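Local coordinates for probable CoA-transferase alpha subunit (Rhodococcus jostii, PDB 6COJ), which probably acts on CoA thioesters as the alpha subunit of a CoA-transferase-family enzyme, holding here a large bicyclic acyl-CoA, at residues 23-34 against 53-63; 119-127 against 170-178. The protein carries 1 engineered substitution. All blocks are in the same frame, centred on the assembly; numbering follows the deposited sequence. Where two conformers were deposited one is given.

Contact 1: 23-34 against 53-63; sequences LDDAVGELRSGM and ALLRSDVTDLT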
ATOM      1  N   LEU A  23      26.459  14.029  -8.816  1.00 20.35           N
ATOM      2  CA  LEU A  23      25.510  13.838  -9.910  1.00 18.82           C
ATOM      3  C   LEU A  23      26.140  13.057 -11.053  1.00 20.36           C
ATOM      4  O   LEU A  23      25.545  12.102 -11.569  1.00 19.60           O
ATOM      5  CB  LEU A  23      25.029  15.199 -10.422  1.00 21.79           C
ATOM      6  CG  LEU A  23      24.097  15.946  -9.469  1.00 19.27           C
ATOM      7  CD1 LEU A  23      24.041  17.411  -9.857  1.00 21.14           C
ATOM      8  CD2 LEU A  23      22.709  15.336  -9.507  1.00 19.37           C
ATOM      9  N   ASP A  24      27.339  13.467 -11.480  1.00 20.94           N
ATOM     10  CA  ASP A  24      28.004  12.787 -12.587  1.00 18.83           C
ATOM     11  C   ASP A  24      28.414  11.365 -12.207  1.00 19.42           C
ATOM     12  O   ASP A  24      28.370  10.460 -13.051  1.00 22.50           O
ATOM     13  CB  ASP A  24      29.203  13.609 -13.065  1.00 22.48           C
ATOM     14  CG  ASP A  24      28.795  14.888 -13.790  1.00 24.25           C
ATOM     15  OD1 ASP A  24      27.646  14.991 -14.263  1.00 24.93           O
ATOM     16  OD2 ASP A  24      29.639  15.800 -13.906  1.00 28.18           O
ATOM     17  N   ASP A  25      28.838  11.154 -10.953  1.00 24.89           N
ATOM     18  CA  ASP A  25      29.131   9.804 -10.465  1.00 24.43           C
ATOM     19  C   ASP A  25      27.915   8.901 -10.610  1.00 19.83           C
ATOM     20  O   ASP A  25      28.019   7.754 -11.064  1.00 21.18           O
ATOM     21  CB  ASP A  25      29.491   9.838  -8.973  1.00 34.41           C
ATOM     22  CG  ASP A  25      30.888  10.352  -8.689  1.00 53.19           C
ATOM     23  OD1 ASP A  25      31.750  10.332  -9.588  1.00 31.77           O
ATOM     24  OD2 ASP A  25      31.126  10.751  -7.525  1.00 42.38           O
ATOM     25  N   ALA A  26      26.750   9.390 -10.181  1.00 18.81           N
ATOM     26  CA  ALA A  26      25.546   8.569 -10.219  1.00 19.69           C
ATOM     27  C   ALA A  26      25.191   8.187 -11.649  1.00 17.93           C
ATOM     28  O   ALA A  26      24.904   7.018 -11.941  1.00 19.42           O
ATOM     29  CB  ALA A  26      24.388   9.302  -9.536  1.00 19.80           C
ATOM     30  N   VAL A  27      25.240   9.156 -12.566  1.00 19.52           N
ATOM     31  CA  VAL A  27      24.959   8.853 -13.964  1.00 17.89           C
ATOM     32  C   VAL A  27      26.033   7.943 -14.545  1.00 19.80           C
ATOM     33  O   VAL A  27      25.753   7.140 -15.447  1.00 20.07           O
ATOM     34  CB  VAL A  27      24.741  10.159 -14.750  1.00 21.37           C
ATOM     35  CG1 VAL A  27      24.631   9.901 -16.263  1.00 22.77           C
ATOM     36  CG2 VAL A  27      23.480  10.839 -14.220  1.00 23.83           C
ATOM     37  N   GLY A  28      27.256   8.015 -14.012  1.00 20.10           N
ATOM     38  CA  GLY A  28      28.322   7.107 -14.410  1.00 18.27           C
ATOM     39  C   GLY A  28      28.044   5.646 -14.101  1.00 18.67           C
ATOM     40  O   GLY A  28      28.715   4.767 -14.657  1.00 23.55           O
ATOM     41  N   GLU A  29      27.097   5.365 -13.207  1.00 18.94           N
ATOM     42  CA  GLU A  29      26.658   4.005 -12.918  0.62 19.63           C
ATOM     43  C   GLU A  29      25.573   3.522 -13.868  1.00 21.89           C
ATOM     44  O   GLU A  29      25.229   2.333 -13.844  1.00 23.55           O
ATOM     45  CB  GLU A  29      26.119   3.915 -11.486  0.62 21.86           C
ATOM     46  CG  GLU A  29      27.168   4.100 -10.409  0.62 22.55           C
ATOM     47  CD  GLU A  29      28.340   3.161 -10.586  0.62 25.62           C
ATOM     48  OE1 GLU A  29      29.467   3.646 -10.823  0.62 37.71           O
ATOM     49  OE2 GLU A  29      28.134   1.933 -10.504  0.62 28.61           O
ATOM     50  N   LEU A  30      25.006   4.415 -14.673  1.00 18.50           N
ATOM     51  CA  LEU A  30      23.981   4.055 -15.638  1.00 17.75           C
ATOM     52  C   LEU A  30      24.627   3.681 -16.965  1.00 21.10           C
ATOM     53  O   LEU A  30      25.785   4.008 -17.235  1.00 20.97           O
ATOM     54  CB  LEU A  30      23.008   5.215 -15.834  1.00 17.12           C
ATOM     55  CG  LEU A  30      22.407   5.766 -14.540  1.00 16.73           C
ATOM     56  CD1 LEU A  30      21.532   6.969 -14.858  1.00 18.82           C
ATOM     57  CD2 LEU A  30      21.610   4.683 -13.789  1.00 17.29           C
ATOM     58  N   ARG A  31      23.865   2.971 -17.791  1.00 20.71           N
ATOM     59  CA  ARG A  31      24.364   2.502 -19.071  1.00 22.43           C
ATOM     60  C   ARG A  31      23.285   2.680 -20.123  1.00 20.47           C
ATOM     61  O   ARG A  31      22.089   2.584 -19.830  1.00 19.73           O
ATOM     62  CB  ARG A  31      24.748   1.017 -19.020  1.00 28.19           C
ATOM     63  CG  ARG A  31      25.770   0.661 -17.957  1.00 32.30           C
ATOM     64  CD  ARG A  31      27.146   1.177 -18.338  1.00 46.24           C
ATOM     65  NE  ARG A  31      28.178   0.711 -17.417  1.00 63.60           N
ATOM     66  CZ  ARG A  31      28.634   1.414 -16.387  1.00 47.49           C
ATOM     67  NH1 ARG A  31      29.573   0.910 -15.600  1.00 47.90           N
ATOM     68  NH2 ARG A  31      28.157   2.628 -16.152  1.00 39.31           N
ATOM     69  N   SER A  32      23.720   2.930 -21.357  1.00 19.84           N
ATOM     70  CA  SER A  32      22.777   2.985 -22.460  1.00 18.84           C
ATOM     71  C   SER A  32      21.999   1.677 -22.526  1.00 19.68           C
ATOM     72  O   SER A  32      22.530   0.604 -22.221  1.00 21.81           O
ATOM     73  CB  SER A  32      23.514   3.243 -23.777  1.00 23.97           C
ATOM     74  OG  SER A  32      24.097   4.540 -23.774  1.00 23.61           O
ATOM     75  N   GLY A  33      20.729   1.774 -22.899  1.00 19.15           N
ATOM     76  CA  GLY A  33      19.870   0.614 -22.997  1.00 17.65           C
ATOM     77  C   GLY A  33      19.153   0.235 -21.723  1.00 20.25           C
ATOM     78  O   GLY A  33      18.338  -0.695 -21.749  1.00 21.28           O
ATOM     79  N   MET A  34      19.417   0.924 -20.615  1.00 18.07           N
ATOM     80  CA  MET A  34      18.768   0.581 -19.359  1.00 17.56           C
ATOM     81  C   MET A  34      17.299   0.966 -19.383  1.00 16.55           C
ATOM     82  O   MET A  34      16.876   1.881 -20.099  1.00 18.27           O
ATOM     83  CB  MET A  34      19.423   1.319 -18.196  1.00 18.66           C
ATOM     84  CG  MET A  34      20.595   0.592 -17.611  1.00 17.66           C
ATOM     85  SD  MET A  34      21.204   1.509 -16.195  1.00 19.95           S
ATOM     86  CE  MET A  34      22.472   0.392 -15.602  1.00 28.02           C
ATOM     87  N   ALA A  53      22.165  15.786 -15.528  1.00 17.30           N
ATOM     88  CA  ALA A  53      23.408  15.021 -15.587  1.00 18.98           C
ATOM     89  C   ALA A  53      23.331  13.933 -16.655  1.00 16.77           C
ATOM     90  O   ALA A  53      24.324  13.657 -17.343  1.00 17.69           O
ATOM     91  CB  ALA A  53      23.742  14.437 -14.211  1.00 19.76           C
ATOM     92  N   LEU A  54      22.158  13.313 -16.819  1.00 18.20           N
ATOM     93  CA  LEU A  54      21.963  12.387 -17.934  1.00 18.36           C
ATOM     94  C   LEU A  54      22.184  13.076 -19.278  1.00 19.56           C
ATOM     95  O   LEU A  54      22.819  12.506 -20.175  1.00 20.94           O
ATOM     96  CB  LEU A  54      20.558  11.789 -17.874  1.00 21.93           C
ATOM     97  CG  LEU A  54      20.458  10.381 -17.301  1.00 24.44           C
ATOM     98  CD1 LEU A  54      18.994   9.969 -17.142  1.00 20.27           C
ATOM     99  CD2 LEU A  54      21.195   9.393 -18.182  1.00 23.63           C
ATOM    100  N   LEU A  55      21.659  14.297 -19.441  1.00 19.00           N
ATOM    101  CA  LEU A  55      21.822  15.027 -20.696  1.00 19.37           C
ATOM    102  C   LEU A  55      23.287  15.309 -20.991  1.00 22.60           C
ATOM    103  O   LEU A  55      23.709  15.281 -22.152  1.00 25.17           O
ATOM    104  CB  LEU A  55      21.024  16.333 -20.658  1.00 25.66           C
ATOM    105  CG  LEU A  55      19.692  16.309 -21.422  1.00 31.06           C
ATOM    106  CD1 LEU A  55      18.808  15.175 -20.942  1.00 26.70           C
ATOM    107  CD2 LEU A  55      18.967  17.649 -21.314  1.00 31.13           C
ATOM    108  N   ARG A  56      24.074  15.604 -19.956  1.00 19.76           N
ATOM    109  CA  ARG A  56      25.497  15.861 -20.152  1.00 20.87           C
ATOM    110  C   ARG A  56      26.239  14.600 -20.568  1.00 20.03           C
ATOM    111  O   ARG A  56      27.275  14.691 -21.236  1.00 21.08           O
ATOM    112  CB  ARG A  56      26.107  16.403 -18.858  1.00 26.68           C
ATOM    113  CG  ARG A  56      25.666  17.799 -18.487  1.00 28.99           C
ATOM    114  CD  ARG A  56      26.576  18.397 -17.427  1.00 27.57           C
ATOM    115  NE  ARG A  56      26.570  17.657 -16.174  1.00 24.47           N
ATOM    116  CZ  ARG A  56      25.692  17.857 -15.192  1.00 23.37           C
ATOM    117  NH1 ARG A  56      24.747  18.778 -15.323  1.00 24.21           N
ATOM    118  NH2 ARG A  56      25.767  17.147 -14.076  1.00 26.78           N
ATOM    119  N   SER A  57      25.738  13.429 -20.174  1.00 20.02           N
ATOM    120  CA  SER A  57      26.380  12.149 -20.427  1.00 19.75           C
ATOM    121  C   SER A  57      26.056  11.651 -21.833  1.00 22.77           C
ATOM    122  O   SER A  57      25.247  12.233 -22.560  1.00 21.67           O
ATOM    123  CB  SER A  57      25.910  11.102 -19.415  1.00 18.98           C
ATOM    124  OG  SER A  57      24.649  10.536 -19.774  1.00 19.18           O
ATOM    125  N   ASP A  58      26.692  10.542 -22.203  1.00 20.64           N
ATOM    126  CA  ASP A  58      26.388   9.851 -23.451  1.00 22.79           C
ATOM    127  C   ASP A  58      25.415   8.695 -23.271  1.00 24.31           C
ATOM    128  O   ASP A  58      25.221   7.915 -24.209  1.00 26.11           O
ATOM    129  CB  ASP A  58      27.670   9.376 -24.143  1.00 27.32           C
ATOM    130  CG  ASP A  58      28.418   8.309 -23.359  1.00 34.36           C
ATOM    131  OD1 ASP A  58      28.006   7.969 -22.229  1.00 37.94           O
ATOM    132  OD2 ASP A  58      29.434   7.807 -23.883  1.00 49.99           O
ATOM    133  N   VAL A  59      24.814   8.555 -22.090  1.00 21.64           N
ATOM    134  CA  VAL A  59      23.862   7.476 -21.849  1.00 20.77           C
ATOM    135  C   VAL A  59      22.599   7.742 -22.653  1.00 19.83           C
ATOM    136  O   VAL A  59      21.982   8.808 -22.532  1.00 26.66           O
ATOM    137  CB  VAL A  59      23.553   7.368 -20.349  1.00 18.70           C
ATOM    138  CG1 VAL A  59      22.406   6.382 -20.120  1.00 20.12           C
ATOM    139  CG2 VAL A  59      24.795   6.933 -19.584  1.00 23.13           C
ATOM    140  N   THR A  60      22.190   6.766 -23.460  1.00 21.08           N
ATOM    141  CA  THR A  60      21.068   6.964 -24.367  1.00 22.26           C
ATOM    142  C   THR A  60      20.363   5.625 -24.559  1.00 23.90           C
ATOM    143  O   THR A  60      20.613   4.669 -23.822  1.00 21.08           O
ATOM    144  CB  THR A  60      21.571   7.599 -25.671  1.00 25.35           C
ATOM    145  OG1 THR A  60      20.454   8.030 -26.459  1.00 26.92           O
ATOM    146  CG2 THR A  60      22.417   6.607 -26.462  1.00 23.86           C
ATOM    147  N   ASP A  61      19.465   5.564 -25.548  1.00 18.87           N
ATOM    148  CA  ASP A  61      18.701   4.350 -25.848  1.00 19.56           C
ATOM    149  C   ASP A  61      17.972   3.834 -24.605  1.00 19.18           C
ATOM    150  O   ASP A  61      17.952   2.636 -24.317  1.00 20.78           O
ATOM    151  CB  ASP A  61      19.597   3.276 -26.476  1.00 21.86           C
ATOM    152  CG  ASP A  61      18.823   2.045 -26.933  1.00 27.67           C
ATOM    153  OD1 ASP A  61      17.691   2.191 -27.443  1.00 29.03           O
ATOM    154  OD2 ASP A  61      19.363   0.928 -26.786  1.00 35.94           O
ATOM    155  N   LEU A  62      17.358   4.748 -23.862  1.00 16.26           N
ATOM    156  CA  LEU A  62      16.749   4.409 -22.583  1.00 16.42           C
ATOM    157  C   LEU A  62      15.300   3.984 -22.766  1.00 17.75           C
ATOM    158  O   LEU A  62      14.588   4.455 -23.655  1.00 17.12           O
ATOM    159  CB  LEU A  62      16.789   5.610 -21.642  1.00 16.79           C
ATOM    160  CG  LEU A  62      18.196   6.041 -21.213  1.00 17.18           C
ATOM    161  CD1 LEU A  62      18.123   7.292 -20.353  1.00 20.82           C
ATOM    162  CD2 LEU A  62      18.905   4.907 -20.474  1.00 19.00           C
ATOM    163  N   THR A  63      14.869   3.076 -21.903  1.00 16.24           N
ATOM    164  CA  THR A  63      13.457   2.792 -21.725  1.00 16.54           C
ATOM    165  C   THR A  63      13.074   3.461 -20.413  1.00 15.93           C
ATOM    166  O   THR A  63      13.670   3.165 -19.375  1.00 17.45           O
ATOM    167  CB  THR A  63      13.230   1.281 -21.668  1.00 15.61           C
ATOM    168  OG1 THR A  63      13.541   0.708 -22.946  1.00 16.73           O
ATOM    169  CG2 THR A  63      11.782   0.961 -21.329  1.00 16.58           C
TER
HETATM  170  O   HOH W   1      26.849  13.255 -16.269  1.00 22.20           O
HETATM  171  O   HOH W   2      16.176   0.596 -23.708  1.00 28.39           O
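D24 OD1 is gripped by R56 and a water together. R56 NH2 lies 2.9 Å from D24 OD1 in a salt bridge whose N-H...O angle is 163°, R56 NE adds a weak bond, and water 1 ties the same oxygen to A53 O. The carboxylate and guanidinium planes stand 65° apart: NH2 meets OD1 on its syn side but well out of the carboxylate plane, while the oxygen stays near the guanidinium plane. Beside this pair, V27 spreads its branches over the end of helix 48-56 and S57 just beyond it, CG2 packing on A53 CB at 3.6 Å. V27 CG1, anti to the backbone N (chi1 172°), lies 3.6 Å from S57 OG. That hydroxyl is nonetheless satisfied, giving to L54 O and, in an ST turn, accepting from V59 N. Farther along, S32 OG takes T60 N at 2.9 Å, and G33 N gives to T60 O at 3.0 Å. G33 suits the type II turn 31-34, where its positive phi would jam a side chain against the preceding carbonyl. T63 N then bonds M34 O at 3.0 Å, next to parallel strands 35-38 and 62-65. Thus a salt bridge joins the chains at one exposed edge, methyl groups pack mid-contact, and the S32 hydroxyl and two backbone bonds join them at the strand end.

Contact 2: 119-127 against 170-178; sequences MVKCGLEAA and IAMPALNLD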
ATOM      1  N   MET A 119      -2.153   1.896 -13.509  1.00 13.84           N
ATOM      2  CA  MET A 119      -1.362   0.748 -13.926  1.00 14.33           C
ATOM      3  C   MET A 119       0.119   0.944 -13.638  1.00 14.00           C
ATOM      4  O   MET A 119       0.835  -0.041 -13.433  1.00 14.10           O
ATOM      5  CB  MET A 119      -1.592   0.452 -15.405  1.00 14.64           C
ATOM      6  CG  MET A 119      -2.993  -0.066 -15.705  1.00 15.57           C
ATOM      7  SD  MET A 119      -3.343  -0.148 -17.478  1.00 16.64           S
ATOM      8  CE  MET A 119      -2.166  -1.385 -18.020  1.00 23.85           C
ATOM      9  N   VAL A 120       0.607   2.191 -13.650  1.00 13.57           N
ATOM     10  CA  VAL A 120       1.999   2.432 -13.277  1.00 14.64           C
ATOM     11  C   VAL A 120       2.243   1.989 -11.841  1.00 14.61           C
ATOM     12  O   VAL A 120       3.165   1.216 -11.559  1.00 14.10           O
ATOM     13  CB  VAL A 120       2.382   3.907 -13.485  1.00 12.36           C
ATOM     14  CG1 VAL A 120       3.824   4.117 -13.067  1.00 15.06           C
ATOM     15  CG2 VAL A 120       2.225   4.312 -14.956  1.00 14.79           C
ATOM     16  N   LYS A 121       1.427   2.486 -10.912  1.00 14.02           N
ATOM     17  CA  LYS A 121       1.543   2.084  -9.515  1.00 14.19           C
ATOM     18  C   LYS A 121       1.484   0.568  -9.388  1.00 13.85           C
ATOM     19  O   LYS A 121       2.306  -0.049  -8.696  1.00 13.56           O
ATOM     20  CB  LYS A 121       0.415   2.740  -8.717  1.00 14.79           C
ATOM     21  CG  LYS A 121       0.364   2.311  -7.260  1.00 15.34           C
ATOM     22  CD  LYS A 121      -0.916   2.809  -6.586  1.00 17.51           C
ATOM     23  CE  LYS A 121      -0.974   2.318  -5.145  1.00 27.38           C
ATOM     24  NZ  LYS A 121      -2.143   2.841  -4.395  1.00 32.63           N
ATOM     25  N   CYS A 122       0.524  -0.044 -10.075  1.00 13.53           N
ATOM     26  CA  CYS A 122       0.354  -1.487 -10.008  1.00 13.58           C
ATOM     27  C   CYS A 122       1.603  -2.219 -10.493  1.00 13.65           C
ATOM     28  O   CYS A 122       2.086  -3.152  -9.835  1.00 13.27           O
ATOM     29  CB  CYS A 122      -0.865  -1.851 -10.852  1.00 12.58           C
ATOM     30  SG  CYS A 122      -1.285  -3.586 -10.904  1.00 15.79           S
ATOM     31  N   GLY A 123       2.138  -1.812 -11.649  1.00 11.86           N
ATOM     32  CA  GLY A 123       3.320  -2.475 -12.175  1.00 14.13           C
ATOM     33  C   GLY A 123       4.534  -2.319 -11.279  1.00 12.35           C
ATOM     34  O   GLY A 123       5.344  -3.243 -11.149  1.00 13.32           O
ATOM     35  N   LEU A 124       4.685  -1.147 -10.657  1.00 13.27           N
ATOM     36  CA  LEU A 124       5.792  -0.955  -9.725  1.00 12.03           C
ATOM     37  C   LEU A 124       5.607  -1.808  -8.481  1.00 12.99           C
ATOM     38  O   LEU A 124       6.571  -2.387  -7.975  1.00 13.94           O
ATOM     39  CB  LEU A 124       5.925   0.519  -9.346  1.00 11.97           C
ATOM     40  CG  LEU A 124       6.334   1.472 -10.467  1.00 12.52           C
ATOM     41  CD1 LEU A 124       6.208   2.906  -9.977  1.00 14.55           C
ATOM     42  CD2 LEU A 124       7.768   1.190 -10.911  1.00 13.91           C
ATOM     43  N   GLU A 125       4.368  -1.918  -7.993  1.00 12.04           N
ATOM     44  CA  GLU A 125       4.091  -2.784  -6.854  1.00 14.01           C
ATOM     45  C   GLU A 125       4.403  -4.242  -7.173  1.00 12.28           C
ATOM     46  O   GLU A 125       4.914  -4.978  -6.316  1.00 13.71           O
ATOM     47  CB  GLU A 125       2.633  -2.619  -6.424  1.00 14.25           C
ATOM     48  CG  GLU A 125       2.372  -1.362  -5.617  1.00 14.92           C
ATOM     49  CD  GLU A 125       0.889  -1.121  -5.348  1.00 29.07           C
ATOM     50  OE1 GLU A 125       0.046  -1.658  -6.097  1.00 41.55           O
ATOM     51  OE2 GLU A 125       0.578  -0.396  -4.379  1.00 45.60           O
ATOM     52  N   ALA A 126       4.085  -4.689  -8.387  1.00 12.26           N
ATOM     53  CA  ALA A 126       4.406  -6.064  -8.757  1.00 12.45           C
ATOM     54  C   ALA A 126       5.914  -6.292  -8.724  1.00 13.82           C
ATOM     55  O   ALA A 126       6.395  -7.275  -8.144  1.00 14.58           O
ATOM     56  CB  ALA A 126       3.817  -6.405 -10.129  1.00 13.41           C
ATOM     57  N   ALA A 127       6.680  -5.373  -9.314  1.00 13.84           N
ATOM     58  CA  ALA A 127       8.131  -5.485  -9.275  1.00 13.06           C
ATOM     59  C   ALA A 127       8.657  -5.457  -7.845  1.00 13.00           C
ATOM     60  O   ALA A 127       9.554  -6.234  -7.498  1.00 13.76           O
ATOM     61  CB  ALA A 127       8.760  -4.363 -10.103  1.00 14.24           C
ATOM     62  N   ILE A 170      -6.998  -7.274 -16.451  1.00 13.83           N
ATOM     63  CA  ILE A 170      -5.667  -7.006 -16.988  1.00 14.19           C
ATOM     64  C   ILE A 170      -4.640  -7.642 -16.063  1.00 15.91           C
ATOM     65  O   ILE A 170      -4.707  -7.481 -14.839  1.00 15.37           O
ATOM     66  CB  ILE A 170      -5.421  -5.493 -17.082  1.00 14.93           C
ATOM     67  CG1 ILE A 170      -6.457  -4.811 -17.982  1.00 14.47           C
ATOM     68  CG2 ILE A 170      -3.996  -5.207 -17.542  1.00 16.49           C
ATOM     69  CD1 ILE A 170      -6.375  -5.211 -19.453  1.00 19.42           C
ATOM     70  N   ALA A 171      -3.688  -8.371 -16.632  1.00 13.47           N
ATOM     71  CA  ALA A 171      -2.516  -8.813 -15.877  1.00 13.93           C
ATOM     72  C   ALA A 171      -1.444  -7.759 -16.095  1.00 15.90           C
ATOM     73  O   ALA A 171      -0.736  -7.775 -17.106  1.00 14.63           O
ATOM     74  CB  ALA A 171      -2.052 -10.183 -16.366  1.00 13.79           C
ATOM     75  N   MET A 172      -1.344  -6.800 -15.189  1.00 12.77           N
ATOM     76  CA  MET A 172      -0.316  -5.783 -15.348  1.00 12.91           C
ATOM     77  C   MET A 172       1.045  -6.411 -15.093  1.00 15.45           C
ATOM     78  O   MET A 172       1.293  -6.895 -13.983  1.00 14.57           O
ATOM     79  CB  MET A 172      -0.559  -4.651 -14.356  1.00 13.41           C
ATOM     80  CG  MET A 172       0.516  -3.581 -14.428  1.00 12.59           C
ATOM     81  SD  MET A 172       0.527  -2.756 -16.028  1.00 14.12           S
ATOM     82  CE  MET A 172       2.139  -1.997 -15.921  1.00 15.31           C
ATOM     83  N   PRO A 173       1.946  -6.446 -16.071  1.00 13.26           N
ATOM     84  CA  PRO A 173       3.265  -7.033 -15.822  1.00 13.22           C
ATOM     85  C   PRO A 173       4.085  -6.155 -14.888  1.00 15.14           C
ATOM     86  O   PRO A 173       3.905  -4.933 -14.812  1.00 15.21           O
ATOM     87  CB  PRO A 173       3.898  -7.073 -17.218  1.00 15.94           C
ATOM     88  CG  PRO A 173       3.273  -5.887 -17.915  1.00 15.97           C
ATOM     89  CD  PRO A 173       1.838  -5.890 -17.432  1.00 13.06           C
ATOM     90  N   ALA A 174       5.010  -6.795 -14.180  1.00 14.15           N
ATOM     91  CA  ALA A 174       5.923  -6.049 -13.327  1.00 13.68           C
ATOM     92  C   ALA A 174       6.733  -5.051 -14.146  1.00 13.28           C
ATOM     93  O   ALA A 174       7.239  -5.370 -15.231  1.00 15.30           O
ATOM     94  CB  ALA A 174       6.871  -7.015 -12.624  1.00 16.39           C
ATOM     95  N   LEU A 175       6.849  -3.834 -13.620  1.00 13.35           N
ATOM     96  CA  LEU A 175       7.717  -2.814 -14.209  1.00 13.19           C
ATOM     97  C   LEU A 175       9.084  -2.860 -13.522  1.00 13.81           C
ATOM     98  O   LEU A 175       9.463  -1.986 -12.736  1.00 15.24           O
ATOM     99  CB  LEU A 175       7.060  -1.437 -14.105  1.00 14.14           C
ATOM    100  CG  LEU A 175       5.774  -1.266 -14.927  1.00 13.69           C
ATOM    101  CD1 LEU A 175       5.061   0.031 -14.566  1.00 15.74           C
ATOM    102  CD2 LEU A 175       6.077  -1.314 -16.423  1.00 16.35           C
ATOM    103  N   ASN A 176       9.822  -3.929 -13.810  1.00 15.16           N
ATOM    104  CA  ASN A 176      11.163  -4.065 -13.261  1.00 14.72           C
ATOM    105  C   ASN A 176      12.085  -3.038 -13.898  1.00 14.70           C
ATOM    106  O   ASN A 176      12.052  -2.818 -15.109  1.00 16.84           O
ATOM    107  CB  ASN A 176      11.699  -5.467 -13.539  1.00 14.98           C
ATOM    108  CG  ASN A 176      10.742  -6.544 -13.082  1.00 24.72           C
ATOM    109  OD1 ASN A 176      10.612  -6.797 -11.891  1.00 26.46           O
ATOM    110  ND2 ASN A 176      10.057  -7.176 -14.030  1.00 26.86           N
ATOM    111  N   LEU A 177      12.926  -2.417 -13.084  1.00 13.14           N
ATOM    112  CA  LEU A 177      13.787  -1.337 -13.536  1.00 13.07           C
ATOM    113  C   LEU A 177      15.254  -1.678 -13.314  1.00 14.96           C
ATOM    114  O   LEU A 177      15.624  -2.228 -12.273  1.00 15.56           O
ATOM    115  CB  LEU A 177      13.483  -0.064 -12.747  1.00 13.48           C
ATOM    116  CG  LEU A 177      12.004   0.310 -12.596  1.00 14.42           C
ATOM    117  CD1 LEU A 177      11.835   1.464 -11.609  1.00 14.38           C
ATOM    118  CD2 LEU A 177      11.408   0.660 -13.950  1.00 16.83           C
ATOM    119  N   ASP A 178      16.097  -1.311 -14.285  1.00 14.87           N
ATOM    120  CA  ASP A 178      17.531  -1.384 -14.036  1.00 14.42           C
ATOM    121  C   ASP A 178      17.949  -0.329 -13.028  1.00 15.67           C
ATOM    122  O   ASP A 178      18.837  -0.572 -12.203  1.00 15.98           O
ATOM    123  CB  ASP A 178      18.311  -1.221 -15.339  1.00 15.66           C
ATOM    124  CG  ASP A 178      18.034  -2.343 -16.312  1.00 18.18           C
ATOM    125  OD1 ASP A 178      18.140  -3.521 -15.905  1.00 23.24           O
ATOM    126  OD2 ASP A 178      17.678  -2.046 -17.467  1.00 18.73           O
TER
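This is a buried helix-on-strand contact at the junction of two sheets in the CoA-transferase domain, whose Rossmann-like parallel sheet takes up strand 177-184. Helix 117-128 lies across the last strand residues of the three-stranded antiparallel sheet, 170-173, and along the link that follows; the short axes come within 7.5 Å at a signed crossing angle of -62°. Such closeness depends on G123, since a CB there would collide with L175 CG and M172 CE. M172 leaves its strand with CG anti to the backbone N, then bends at chi2 (64°) to bring its thioether against M119 and G123: CE comes 3.4 Å from M119 O, SD meets M119 CE at 3.6 Å, and CB rests on C122 SG at 3.7 Å. The long, flexible methionine reaches the helix from the strand, and an alanine here would probably open a gap beside G123 and leave the M119 methyl without its sulfur neighbour. W148 and M115 also pack on M172. Small residues let the link hug the next helical turn, with A126 CB and A174 CB 4.0 Å apart. L175 lies against V120 and G123, its CD1 3.7 Å from V120 O. G123 O accepts twice, from A127 N within the helix and, on the opposite face of its plane, from L175 N at 3.0 Å, straight at the hydrogen (177°) but with the donor well above the carbonyl plane.

Overall arrangement
Contact 1 closes before contact 2 opens along the chain, and their centres lie about 23 Å apart. The seven-stranded parallel sheet joins them: residues 23-34 and 53-63 lead into the adjacent strands 35-38 and 62-65, while residues 170-178 run from the antiparallel sheet into strand 177-184, the other neighbour of 35-38. They meet where M34 CA packs 3.4 Å from D178 OD2, an oxygen that also accepts a hydrogen bond from T35 N. Contact 1 thus lies at the entry to the sheet's central strands, and contact 2 fastens the antiparallel sheet to helix 117-128. That helix begins at A117, which lines the acyl-CoA pocket, with the V120 side chain about 9 Å from the ligand.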